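PDB 3M4X: NOL1/NOP2/sun family protein from Enterococcus faecium, which probably methylates cytosines of ribosomal RNA at carbon 5, using S-adenosylmethionine as methyl donor, as other RsmF-type members of the NOL1/NOP2/sun family do. Local coordinates for residues 411-415 with 451-455; 384-390 with 434-438; 8-12 with 188-192; 241-245 with 269-274. The contacts are given in a common frame with arbitrary orientation. Residues are numbered along the deposited sequence.

Interaction 1: residues 411-415 with 451-455; sequences YTAGE and KGLRF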
loop_
_atom_site.group_PDB
_atom_site.type_symbol
_atom_site.label_atom_id
_atom_site.label_comp_id
_atom_site.label_asym_id
_atom_site.label_seq_id
_atom_site.Cartn_x
_atom_site.Cartn_y
_atom_site.Cartn_z
ATOM N N TYR A 411 18.484 20.065 4.184
ATOM C CA TYR A 411 18.726 18.680 3.801
ATOM C C TYR A 411 17.848 18.238 2.625
ATOM O O TYR A 411 18.356 17.722 1.627
ATOM C CB TYR A 411 18.554 17.749 5.008
ATOM C CG TYR A 411 18.778 16.284 4.687
ATOM C CD1 TYR A 411 20.053 15.797 4.430
ATOM C CD2 TYR A 411 17.708 15.388 4.638
ATOM C CE1 TYR A 411 20.255 14.458 4.130
ATOM C CE2 TYR A 411 17.901 14.059 4.346
ATOM C CZ TYR A 411 19.171 13.593 4.094
ATOM O OH TYR A 411 19.359 12.255 3.798
ATOM N N THR A 412 16.539 18.447 2.728
ATOM C CA THR A 412 15.639 18.061 1.635
ATOM C C THR A 412 15.814 18.926 0.382
ATOM O O THR A 412 15.438 18.522 -0.716
ATOM C CB THR A 412 14.167 18.047 2.066
ATOM O OG1 THR A 412 13.857 19.282 2.719
ATOM C CG2 THR A 412 13.918 16.894 3.023
ATOM N N ALA A 413 16.398 20.108 0.549
ATOM C CA ALA A 413 16.807 20.934 -0.588
ATOM C C ALA A 413 18.061 20.370 -1.252
ATOM O O ALA A 413 18.356 20.681 -2.407
ATOM C CB ALA A 413 17.046 22.372 -0.145
ATOM N N GLY A 414 18.803 19.551 -0.512
ATOM C CA GLY A 414 19.982 18.904 -1.052
ATOM C C GLY A 414 21.267 19.563 -0.585
ATOM O O GLY A 414 22.349 19.225 -1.050
ATOM N N GLU A 415 21.146 20.500 0.343
ATOM C CA GLU A 415 22.300 21.254 0.804
ATOM C C GLU A 415 22.982 20.639 2.021
ATOM O O GLU A 415 22.347 19.993 2.862
ATOM C CB GLU A 415 21.904 22.698 1.094
ATOM C CG GLU A 415 21.549 23.480 -0.165
ATOM C CD GLU A 415 20.901 24.813 0.140
ATOM O OE1 GLU A 415 20.114 24.875 1.111
ATOM O OE2 GLU A 415 21.173 25.795 -0.590
ATOM N N LYS A 451 18.610 12.626 -4.956
ATOM C CA LYS A 451 18.564 13.794 -5.834
ATOM C C LYS A 451 17.178 13.982 -6.442
ATOM O O LYS A 451 16.722 15.107 -6.630
ATOM C CB LYS A 451 19.608 13.667 -6.947
ATOM C CG LYS A 451 21.030 13.465 -6.444
ATOM C CD LYS A 451 22.019 13.239 -7.583
ATOM C CE LYS A 451 23.430 13.037 -7.045
ATOM N NZ LYS A 451 24.432 12.781 -8.122
ATOM N N GLY A 452 16.508 12.872 -6.734
ATOM C CA GLY A 452 15.201 12.914 -7.364
ATOM C C GLY A 452 14.089 13.406 -6.456
ATOM O O GLY A 452 12.952 13.563 -6.898
ATOM N N LEU A 453 14.409 13.666 -5.189
ATOM C CA LEU A 453 13.389 14.080 -4.227
ATOM C C LEU A 453 13.551 15.508 -3.704
ATOM O O LEU A 453 12.674 16.007 -3.002
ATOM C CB LEU A 453 13.354 13.106 -3.044
ATOM C CG LEU A 453 12.956 11.661 -3.341
ATOM C CD1 LEU A 453 13.120 10.774 -2.108
ATOM C CD2 LEU A 453 11.521 11.595 -3.876
ATOM N N ARG A 454 14.661 16.163 -4.040
ATOM C CA ARG A 454 14.975 17.479 -3.479
ATOM C C ARG A 454 13.971 18.574 -3.858
ATOM O O ARG A 454 13.318 18.476 -4.897
ATOM C CB ARG A 454 16.401 17.876 -3.866
ATOM C CG ARG A 454 17.447 16.951 -3.255
ATOM C CD ARG A 454 18.817 17.113 -3.888
ATOM N NE ARG A 454 19.850 16.390 -3.145
ATOM C CZ ARG A 454 21.118 16.283 -3.536
ATOM N NH1 ARG A 454 21.512 16.847 -4.673
ATOM N NH2 ARG A 454 21.991 15.610 -2.791
ATOM N N PHE A 455 13.829 19.594 -3.002
ATOM C CA PHE A 455 12.953 20.740 -3.304
ATOM C C PHE A 455 13.769 21.991 -3.631
ATOM O O PHE A 455 13.391 23.105 -3.248
ATOM C CB PHE A 455 11.984 21.090 -2.157
ATOM C CG PHE A 455 11.409 19.903 -1.430
ATOM C CD1 PHE A 455 11.404 18.643 -1.998
ATOM C CD2 PHE A 455 10.862 20.066 -0.165
ATOM C CE1 PHE A 455 10.883 17.562 -1.307
ATOM C CE2 PHE A 455 10.340 18.993 0.528
ATOM C CZ PHE A 455 10.348 17.739 -0.041
#
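The C-terminal turn of a helix offers its last backbone carbonyls to whatever lies beyond it, and here helix 405-413 meets the tail that ends the modelled chain. Tyr411, first in its segment, turns CA-to-CB away from 451-455; its ring meets Phe449 and its hydroxyl bonds to Phe437 O, while Tyr411 O accepts from Gly414 N at 2.8 Å. At Thr412 the tail is held directly: Phe455 N donates to Thr412 O at 3.0 Å, and Arg454 CA makes a CA-H...O contact with the same Thr412 O, also 3.0 Å. The Thr412 hydroxyl serves its own helix, bonded to Trp408 O and Gln409 O, whereas Thr412 CB lies over one face of the Phe455 ring. Ala413 O lies 3.7 Å from Arg454 CB. Gly414 then ends the helix in a Schellman motif, its phi of 103° being suited to glycine. The bare Gly414 CA rests over one face of the Arg454 guanidinium, 3.3 Å from Arg454 NE, where a CB would clash with Arg454 CD. That guanidinium reaches on to Asn447 OD1 through NH2. Within the PUA-like domain, then, the tail closes on a helix end near the surface by combining backbone polarity with side-chain packing: Thr412 O is shared by an N-H and a C-H, and the cationic plane is accommodated by a residue without a side chain.

Interaction 2: residues 384-390 with 434-438; sequences PSYALAL and PVGFG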
loop_
_atom_site.group_PDB
_atom_site.type_symbol
_atom_site.label_atom_id
_atom_site.label_comp_id
_atom_site.label_asym_id
_atom_site.label_seq_id
_atom_site.Cartn_x
_atom_site.Cartn_y
_atom_site.Cartn_z
ATOM N N PRO A 384 25.147 3.587 2.337
ATOM C CA PRO A 384 23.855 3.168 2.882
ATOM C C PRO A 384 22.740 3.903 2.134
ATOM O O PRO A 384 22.965 4.997 1.601
ATOM C CB PRO A 384 23.905 3.653 4.340
ATOM C CG PRO A 384 25.283 4.216 4.545
ATOM C CD PRO A 384 25.843 4.538 3.218
ATOM N N SER A 385 21.545 3.323 2.112
ATOM C CA SER A 385 20.462 3.869 1.300
ATOM C C SER A 385 19.430 4.664 2.093
ATOM O O SER A 385 19.314 4.547 3.317
ATOM C CB SER A 385 19.728 2.736 0.602
ATOM O OG SER A 385 19.082 1.947 1.583
ATOM N N TYR A 386 18.665 5.457 1.348
ATOM C CA TYR A 386 17.501 6.160 1.849
ATOM C C TYR A 386 16.517 5.153 2.432
ATOM O O TYR A 386 15.958 5.368 3.507
ATOM C CB TYR A 386 16.873 6.914 0.688
ATOM C CG TYR A 386 15.747 7.870 1.039
ATOM C CD1 TYR A 386 15.949 8.918 1.923
ATOM C CD2 TYR A 386 14.504 7.757 0.437
ATOM C CE1 TYR A 386 14.937 9.805 2.225
ATOM C CE2 TYR A 386 13.486 8.647 0.729
ATOM C CZ TYR A 386 13.709 9.669 1.625
ATOM O OH TYR A 386 12.703 10.562 1.928
ATOM N N ALA A 387 16.326 4.037 1.738
ATOM C CA ALA A 387 15.385 3.016 2.190
ATOM C C ALA A 387 15.733 2.533 3.592
ATOM O O ALA A 387 14.856 2.396 4.453
ATOM C CB ALA A 387 15.334 1.840 1.202
ATOM N N LEU A 388 17.017 2.257 3.817
ATOM C CA LEU A 388 17.478 1.732 5.093
ATOM C C LEU A 388 17.232 2.757 6.203
ATOM O O LEU A 388 16.695 2.428 7.269
ATOM C CB LEU A 388 18.967 1.353 5.005
ATOM C CG LEU A 388 19.650 0.915 6.303
ATOM C CD1 LEU A 388 18.873 -0.179 6.989
ATOM C CD2 LEU A 388 21.071 0.464 6.038
ATOM N N ALA A 389 17.613 4.004 5.945
ATOM C CA ALA A 389 17.306 5.093 6.866
ATOM C C ALA A 389 15.834 5.087 7.285
ATOM O O ALA A 389 15.522 5.124 8.475
ATOM C CB ALA A 389 17.679 6.449 6.248
ATOM N N LEU A 390 14.941 5.031 6.301
ATOM C CA LEU A 390 13.495 5.105 6.544
ATOM C C LEU A 390 12.850 3.815 7.071
ATOM O O LEU A 390 11.679 3.819 7.443
ATOM C CB LEU A 390 12.765 5.587 5.288
ATOM C CG LEU A 390 12.650 7.120 5.224
ATOM C CD1 LEU A 390 14.023 7.792 5.257
ATOM C CD2 LEU A 390 11.867 7.570 4.008
ATOM N N PRO A 434 13.406 9.553 11.768
ATOM C CA PRO A 434 14.553 9.321 10.883
ATOM C C PRO A 434 14.225 9.859 9.499
ATOM O O PRO A 434 13.261 9.402 8.869
ATOM C CB PRO A 434 14.676 7.779 10.845
ATOM C CG PRO A 434 13.953 7.303 12.072
ATOM C CD PRO A 434 12.793 8.288 12.210
ATOM N N VAL A 435 15.003 10.822 9.020
ATOM C CA VAL A 435 14.666 11.437 7.747
ATOM C C VAL A 435 15.593 11.061 6.606
ATOM O O VAL A 435 15.338 11.430 5.461
ATOM C CB VAL A 435 14.575 12.965 7.867
ATOM C CG1 VAL A 435 13.564 13.326 8.934
ATOM C CG2 VAL A 435 15.938 13.568 8.208
ATOM N N GLY A 436 16.661 10.318 6.907
ATOM C CA GLY A 436 17.644 9.979 5.889
ATOM C C GLY A 436 19.078 9.895 6.397
ATOM O O GLY A 436 19.345 10.179 7.561
ATOM N N PHE A 437 20.003 9.502 5.519
ATOM C CA PHE A 437 21.423 9.482 5.866
ATOM C C PHE A 437 22.145 10.783 5.519
ATOM O O PHE A 437 21.911 11.382 4.471
ATOM C CB PHE A 437 22.150 8.324 5.171
ATOM C CG PHE A 437 22.071 7.028 5.916
ATOM C CD1 PHE A 437 21.272 5.995 5.454
ATOM C CD2 PHE A 437 22.802 6.840 7.085
ATOM C CE1 PHE A 437 21.198 4.797 6.143
ATOM C CE2 PHE A 437 22.732 5.656 7.778
ATOM C CZ PHE A 437 21.929 4.628 7.310
ATOM N N GLY A 438 23.031 11.203 6.416
ATOM C CA GLY A 438 24.053 12.174 6.082
ATOM C C GLY A 438 25.406 11.513 6.276
ATOM O O GLY A 438 25.494 10.421 6.837
#
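Phe437 dominates this buried contact. With chi1 at -85° its ring extends from the strand toward the start of helix 386-390, and Pro384 CB sits over its face in a CH-pi contact, 3.7 Å from the Phe437 ring centroid and 20° off the normal. Ser385 O approaches the edge of that ring, 3.2 Å from Phe437 CD1. Leu388, in the t, p rotamer, brings CG to the edge as well, 4.2 Å from Phe437 CE1, and Ala389 CB is 3.7 Å from Phe437 CD1. Ser385 is the N-cap: its p rotamer places OG 3.1 Å from Leu388 N, and the same OG bonds to His373 O. Short helix and strand cross at 138°, axes 6.8 Å apart, joining the end of the pre-PUA region to a central strand of the PUA-like sheet. The close approach is consistent with small residues meeting here: Ala389 CB is 3.5 Å from Gly436 CA, and the backbone angles of Gly436 (phi 146°, psi 176°) themselves call for glycine. At the start of the helix, Tyr386 is in the t rotamer, its CE1 coming within 3.6 Å of Val435 O; Gln83 NE2 bonds to both Tyr386 OH and Val435 O. Leu390, at chi1 -89°, swings CD1 to 3.9 Å from Val435 C, and Pro434 CB lies 3.7 Å from Ala389 O.

Interaction 3: residues 8-12 with 188-192; sequences LPQQF and EGMFR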
loop_
_atom_site.group_PDB
_atom_site.type_symbol
_atom_site.label_atom_id
_atom_site.label_comp_id
_atom_site.label_asym_id
_atom_site.label_seq_id
_atom_site.Cartn_x
_atom_site.Cartn_y
_atom_site.Cartn_z
ATOM N N LEU A 8 -24.717 14.389 -13.336
ATOM C CA LEU A 8 -24.731 12.941 -13.521
ATOM C C LEU A 8 -25.166 12.565 -14.940
ATOM O O LEU A 8 -25.949 13.283 -15.559
ATOM C CB LEU A 8 -25.668 12.283 -12.505
ATOM C CG LEU A 8 -25.404 12.618 -11.038
ATOM C CD1 LEU A 8 -26.422 11.940 -10.141
ATOM C CD2 LEU A 8 -23.998 12.214 -10.651
ATOM N N PRO A 9 -24.649 11.439 -15.462
ATOM C CA PRO A 9 -25.071 10.898 -16.759
ATOM C C PRO A 9 -26.504 10.378 -16.721
ATOM O O PRO A 9 -26.865 9.640 -15.802
ATOM C CB PRO A 9 -24.098 9.736 -16.983
ATOM C CG PRO A 9 -22.900 10.078 -16.157
ATOM C CD PRO A 9 -23.469 10.735 -14.937
ATOM N N GLN A 10 -27.302 10.752 -17.719
ATOM C CA GLN A 10 -28.717 10.387 -17.763
ATOM C C GLN A 10 -28.927 8.889 -17.578
ATOM O O GLN A 10 -29.834 8.474 -16.858
ATOM C CB GLN A 10 -29.370 10.847 -19.077
ATOM C CG GLN A 10 -28.618 11.962 -19.790
ATOM C CD GLN A 10 -27.297 11.488 -20.375
ATOM O OE1 GLN A 10 -27.273 10.643 -21.273
ATOM N NE2 GLN A 10 -26.192 12.025 -19.865
ATOM N N GLN A 11 -28.094 8.082 -18.226
ATOM C CA GLN A 11 -28.254 6.626 -18.162
ATOM C C GLN A 11 -28.006 6.076 -16.758
ATOM O O GLN A 11 -28.629 5.099 -16.339
ATOM C CB GLN A 11 -27.339 5.933 -19.173
ATOM C CG GLN A 11 -27.639 6.301 -20.614
ATOM C CD GLN A 11 -29.113 6.204 -20.941
ATOM O OE1 GLN A 11 -29.729 7.185 -21.363
ATOM N NE2 GLN A 11 -29.692 5.020 -20.745
ATOM N N PHE A 12 -27.086 6.724 -16.052
ATOM C CA PHE A 12 -26.745 6.408 -14.670
ATOM C C PHE A 12 -27.905 6.752 -13.738
ATOM O O PHE A 12 -28.287 5.955 -12.880
ATOM C CB PHE A 12 -25.497 7.208 -14.287
ATOM C CG PHE A 12 -25.114 7.100 -12.839
ATOM C CD1 PHE A 12 -24.321 6.049 -12.391
ATOM C CD2 PHE A 12 -25.525 8.058 -11.929
ATOM C CE1 PHE A 12 -23.960 5.958 -11.060
ATOM C CE2 PHE A 12 -25.170 7.968 -10.596
ATOM C CZ PHE A 12 -24.386 6.916 -10.161
ATOM N N GLU A 188 -17.883 4.639 -10.317
ATOM C CA GLU A 188 -19.001 5.494 -9.962
ATOM C C GLU A 188 -18.806 6.069 -8.571
ATOM O O GLU A 188 -19.470 7.030 -8.187
ATOM C CB GLU A 188 -20.314 4.727 -10.063
ATOM C CG GLU A 188 -20.488 4.036 -11.394
ATOM C CD GLU A 188 -21.589 2.996 -11.360
ATOM O OE1 GLU A 188 -22.120 2.737 -10.259
ATOM O OE2 GLU A 188 -21.929 2.446 -12.429
ATOM N N GLY A 189 -17.875 5.479 -7.828
ATOM C CA GLY A 189 -17.498 5.976 -6.516
ATOM C C GLY A 189 -16.470 7.075 -6.637
ATOM O O GLY A 189 -16.090 7.695 -5.640
HETATM N N MSE A 190 -16.023 7.330 -7.866
HETATM C CA MSE A 190 -15.043 8.385 -8.124
HETATM C C MSE A 190 -15.680 9.627 -8.771
HETATM O O MSE A 190 -14.979 10.586 -9.106
HETATM C CB MSE A 190 -13.905 7.866 -9.013
HETATM C CG MSE A 190 -13.025 6.780 -8.384
HETATM SE SE MSE A 190 -12.108 7.356 -6.735
HETATM C CE MSE A 190 -13.241 6.438 -5.424
ATOM N N PHE A 191 -17.000 9.610 -8.940
ATOM C CA PHE A 191 -17.712 10.736 -9.561
ATOM C C PHE A 191 -17.470 12.104 -8.882
ATOM O O PHE A 191 -17.165 13.092 -9.559
ATOM C CB PHE A 191 -19.213 10.452 -9.639
ATOM C CG PHE A 191 -19.607 9.542 -10.764
ATOM C CD1 PHE A 191 -18.648 8.952 -11.573
ATOM C CD2 PHE A 191 -20.942 9.266 -11.007
ATOM C CE1 PHE A 191 -19.012 8.104 -12.613
ATOM C CE2 PHE A 191 -21.310 8.422 -12.043
ATOM C CZ PHE A 191 -20.342 7.841 -12.845
ATOM N N ARG A 192 -17.631 12.158 -7.560
ATOM C CA ARG A 192 -17.385 13.382 -6.802
ATOM C C ARG A 192 -15.931 13.825 -6.913
ATOM O O ARG A 192 -15.642 15.005 -7.104
ATOM C CB ARG A 192 -17.714 13.181 -5.321
ATOM C CG ARG A 192 -19.194 13.148 -4.977
ATOM C CD ARG A 192 -19.455 13.733 -3.581
ATOM N NE ARG A 192 -18.937 12.910 -2.481
ATOM C CZ ARG A 192 -19.651 12.590 -1.403
ATOM N NH1 ARG A 192 -20.910 13.021 -1.285
ATOM N NH2 ARG A 192 -19.121 11.839 -0.442
#
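Two backbones that stay well apart can still be joined by side chains that bridge the gap: the CA atoms of Leu8 and Phe191 are 8.4 Å apart, those of Phe12 and Glu188 9.1 Å. One segment enters helix 10-20 of the N-terminal domain, with Pro9 at the N-cap; the other is an irregular loop of the Rossmann-like methyltransferase domain, between strand 176-182 and helix 195-200. At this interdomain junction Phe12 and Phe191 form an edge-to-face pair, the edge of Phe191 toward the face of Phe12, with ring centroids 5.1 Å apart and planes at 60°. Leu8 CD2, 4.3 Å from Phe191 CD2, and Pro9 CD, 4.3 Å from Phe191 CE2, extend the apolar patch, which Phe27 and Leu31 of helix 24-33 and Ile198 of helix 195-200 continue. Glu188 carries the charge beside it, bonded to Trp201 NE1 through OE2 and to Phe237 N through OE1, and that same Glu188 OE1 lies near the plane of the Phe12 ring, 3.8 Å from Phe12 CE1.

Interaction 4: residues 241-245 with 269-274; sequences ENEEI and GRSEWG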
loop_
_atom_site.group_PDB
_atom_site.type_symbol
_atom_site.label_atom_id
_atom_site.label_comp_id
_atom_site.label_asym_id
_atom_site.label_seq_id
_atom_site.Cartn_x
_atom_site.Cartn_y
_atom_site.Cartn_z
ATOM N N GLU A 241 -20.666 -5.382 -10.938
ATOM C CA GLU A 241 -19.267 -5.470 -10.513
ATOM C C GLU A 241 -19.073 -5.876 -9.056
ATOM O O GLU A 241 -17.955 -6.128 -8.624
ATOM C CB GLU A 241 -18.554 -4.148 -10.774
ATOM C CG GLU A 241 -18.538 -3.781 -12.232
ATOM C CD GLU A 241 -18.176 -2.350 -12.448
ATOM O OE1 GLU A 241 -19.099 -1.528 -12.657
ATOM O OE2 GLU A 241 -16.967 -2.043 -12.394
ATOM N N ASN A 242 -20.168 -5.940 -8.312
ATOM C CA ASN A 242 -20.123 -6.235 -6.894
ATOM C C ASN A 242 -20.813 -7.559 -6.559
ATOM O O ASN A 242 -20.181 -8.617 -6.596
ATOM C CB ASN A 242 -20.745 -5.082 -6.101
ATOM C CG ASN A 242 -20.030 -3.746 -6.335
ATOM O OD1 ASN A 242 -20.577 -2.676 -6.053
ATOM N ND2 ASN A 242 -18.809 -3.806 -6.853
ATOM N N GLU A 243 -22.098 -7.510 -6.220
ATOM C CA GLU A 243 -22.817 -8.735 -5.847
ATOM C C GLU A 243 -22.790 -9.811 -6.937
ATOM O O GLU A 243 -22.822 -11.002 -6.630
ATOM C CB GLU A 243 -24.283 -8.457 -5.477
ATOM C CG GLU A 243 -24.503 -7.695 -4.184
ATOM C CD GLU A 243 -24.454 -6.179 -4.372
ATOM O OE1 GLU A 243 -24.121 -5.732 -5.488
ATOM O OE2 GLU A 243 -24.740 -5.438 -3.399
ATOM N N GLU A 244 -22.767 -9.408 -8.204
ATOM C CA GLU A 244 -22.806 -10.399 -9.276
ATOM C C GLU A 244 -21.445 -11.076 -9.422
ATOM O O GLU A 244 -21.382 -12.268 -9.693
ATOM C CB GLU A 244 -23.302 -9.810 -10.602
ATOM C CG GLU A 244 -24.795 -9.467 -10.587
ATOM C CD GLU A 244 -25.319 -8.968 -11.940
ATOM O OE1 GLU A 244 -24.720 -9.309 -12.978
ATOM O OE2 GLU A 244 -26.334 -8.236 -11.962
ATOM N N ILE A 245 -20.370 -10.314 -9.212
ATOM C CA ILE A 245 -19.018 -10.870 -9.148
ATOM C C ILE A 245 -18.846 -11.875 -7.995
ATOM O O ILE A 245 -18.289 -12.958 -8.186
ATOM C CB ILE A 245 -17.956 -9.759 -9.028
ATOM C CG1 ILE A 245 -17.728 -9.100 -10.388
ATOM C CG2 ILE A 245 -16.635 -10.331 -8.516
ATOM C CD1 ILE A 245 -17.348 -10.083 -11.492
ATOM N N GLY A 269 -24.012 -5.583 1.223
ATOM C CA GLY A 269 -24.405 -6.047 -0.095
ATOM C C GLY A 269 -25.877 -6.455 -0.073
ATOM O O GLY A 269 -26.418 -6.797 0.978
ATOM N N ARG A 270 -26.533 -6.416 -1.228
ATOM C CA ARG A 270 -27.968 -6.711 -1.287
ATOM C C ARG A 270 -28.227 -8.048 -1.955
ATOM O O ARG A 270 -27.874 -8.244 -3.108
ATOM C CB ARG A 270 -28.716 -5.594 -2.019
ATOM C CG ARG A 270 -28.350 -4.199 -1.512
ATOM C CD ARG A 270 -29.347 -3.139 -1.984
ATOM N NE ARG A 270 -29.094 -1.844 -1.352
ATOM C CZ ARG A 270 -29.956 -0.829 -1.331
ATOM N NH1 ARG A 270 -31.151 -0.950 -1.909
ATOM N NH2 ARG A 270 -29.623 0.309 -0.727
ATOM N N SER A 271 -28.834 -8.976 -1.225
ATOM C CA SER A 271 -29.053 -10.308 -1.768
ATOM C C SER A 271 -29.803 -10.255 -3.101
ATOM O O SER A 271 -29.506 -11.028 -4.014
ATOM C CB SER A 271 -29.798 -11.183 -0.766
ATOM O OG SER A 271 -31.066 -10.629 -0.477
ATOM N N GLU A 272 -30.756 -9.330 -3.230
ATOM C CA GLU A 272 -31.539 -9.246 -4.464
ATOM C C GLU A 272 -30.697 -8.801 -5.663
ATOM O O GLU A 272 -31.122 -8.928 -6.803
ATOM C CB GLU A 272 -32.778 -8.351 -4.297
ATOM C CG GLU A 272 -32.488 -6.853 -4.091
ATOM C CD GLU A 272 -32.290 -6.479 -2.628
ATOM O OE1 GLU A 272 -32.026 -7.386 -1.805
ATOM O OE2 GLU A 272 -32.403 -5.275 -2.298
ATOM N N TRP A 273 -29.495 -8.293 -5.413
ATOM C CA TRP A 273 -28.603 -7.942 -6.521
ATOM C C TRP A 273 -27.647 -9.072 -6.920
ATOM O O TRP A 273 -26.861 -8.929 -7.857
ATOM C CB TRP A 273 -27.826 -6.662 -6.212
ATOM C CG TRP A 273 -28.701 -5.458 -6.134
ATOM C CD1 TRP A 273 -30.003 -5.356 -6.556
ATOM C CD2 TRP A 273 -28.345 -4.172 -5.619
ATOM N NE1 TRP A 273 -30.475 -4.090 -6.328
ATOM C CE2 TRP A 273 -29.483 -3.339 -5.749
ATOM C CE3 TRP A 273 -27.182 -3.640 -5.050
ATOM C CZ2 TRP A 273 -29.490 -2.004 -5.336
ATOM C CZ3 TRP A 273 -27.191 -2.308 -4.642
ATOM C CH2 TRP A 273 -28.339 -1.508 -4.788
ATOM N N GLY A 274 -27.720 -10.199 -6.220
ATOM C CA GLY A 274 -26.863 -11.337 -6.529
ATOM C C GLY A 274 -27.662 -12.595 -6.798
ATOM O O GLY A 274 -28.874 -12.525 -7.031
#
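This is a polar, partly buried contact in which a helix-borne carboxylate holds a loop. Both pieces belong to the Rossmann-like methyltransferase domain: 241-245 leads into helix 243-252, just after strand 228-234 of the main sheet, and 269-274 lies in the loop between strands 267-268 and 283-285, with a short 3-10 segment at 271-273. The two backbones are nearest at Glu243 and Gly274, whose CA atoms are 4.9 Å apart. Glu243, in the first turn of the helix, does most of the work. Its side chain bends at chi2 (87°) so that OE2 accepts a hydrogen bond from Arg270 N at 3.0 Å and 164°, and Glu243 OE2 also forms a salt bridge with Arg284 NE in the neighbouring strand 283-285. One oxygen thus ties together the helix, the loop and the strand that follows the loop. Gly269 CA packs 3.4 Å from Glu243 OE2. The loop is braced internally, since Arg270 O accepts from Trp273 N at 2.8 Å and Ser271 O from Gly274 N at 3.0 Å. Glu244 adds a lesser touch, its CG 3.5 Å from Trp273 O, while the Trp273 indole presents its edge to the carboxylate, with Trp273 CE3 3.5 Å from Glu243 OE2.

Taken together, the four contacts illustrate how chemistry follows location. Interaction 2 is wholly buried and relies on apolar and aromatic packing, with no hydrogen bond between its segments; interaction 3, also buried, does likewise but with side chains spanning a wider gap. Interactions 1 and 4, nearer the surface or partly buried, each include one hydrogen bond between their segments, to a main-chain oxygen in the former and a carboxylate in the latter. Interaction 1 lies within the PUA-like domain, and interaction 2 joins the pre-PUA region to it; the two meet at the probable hydrogen bond of Tyr411 with Phe437 and where Leu453 CD1 packs 3.6 Å from Tyr386 CE2. Interactions 3 and 4 involve the methyltransferase domain, their centres about 19 Å apart, without touching.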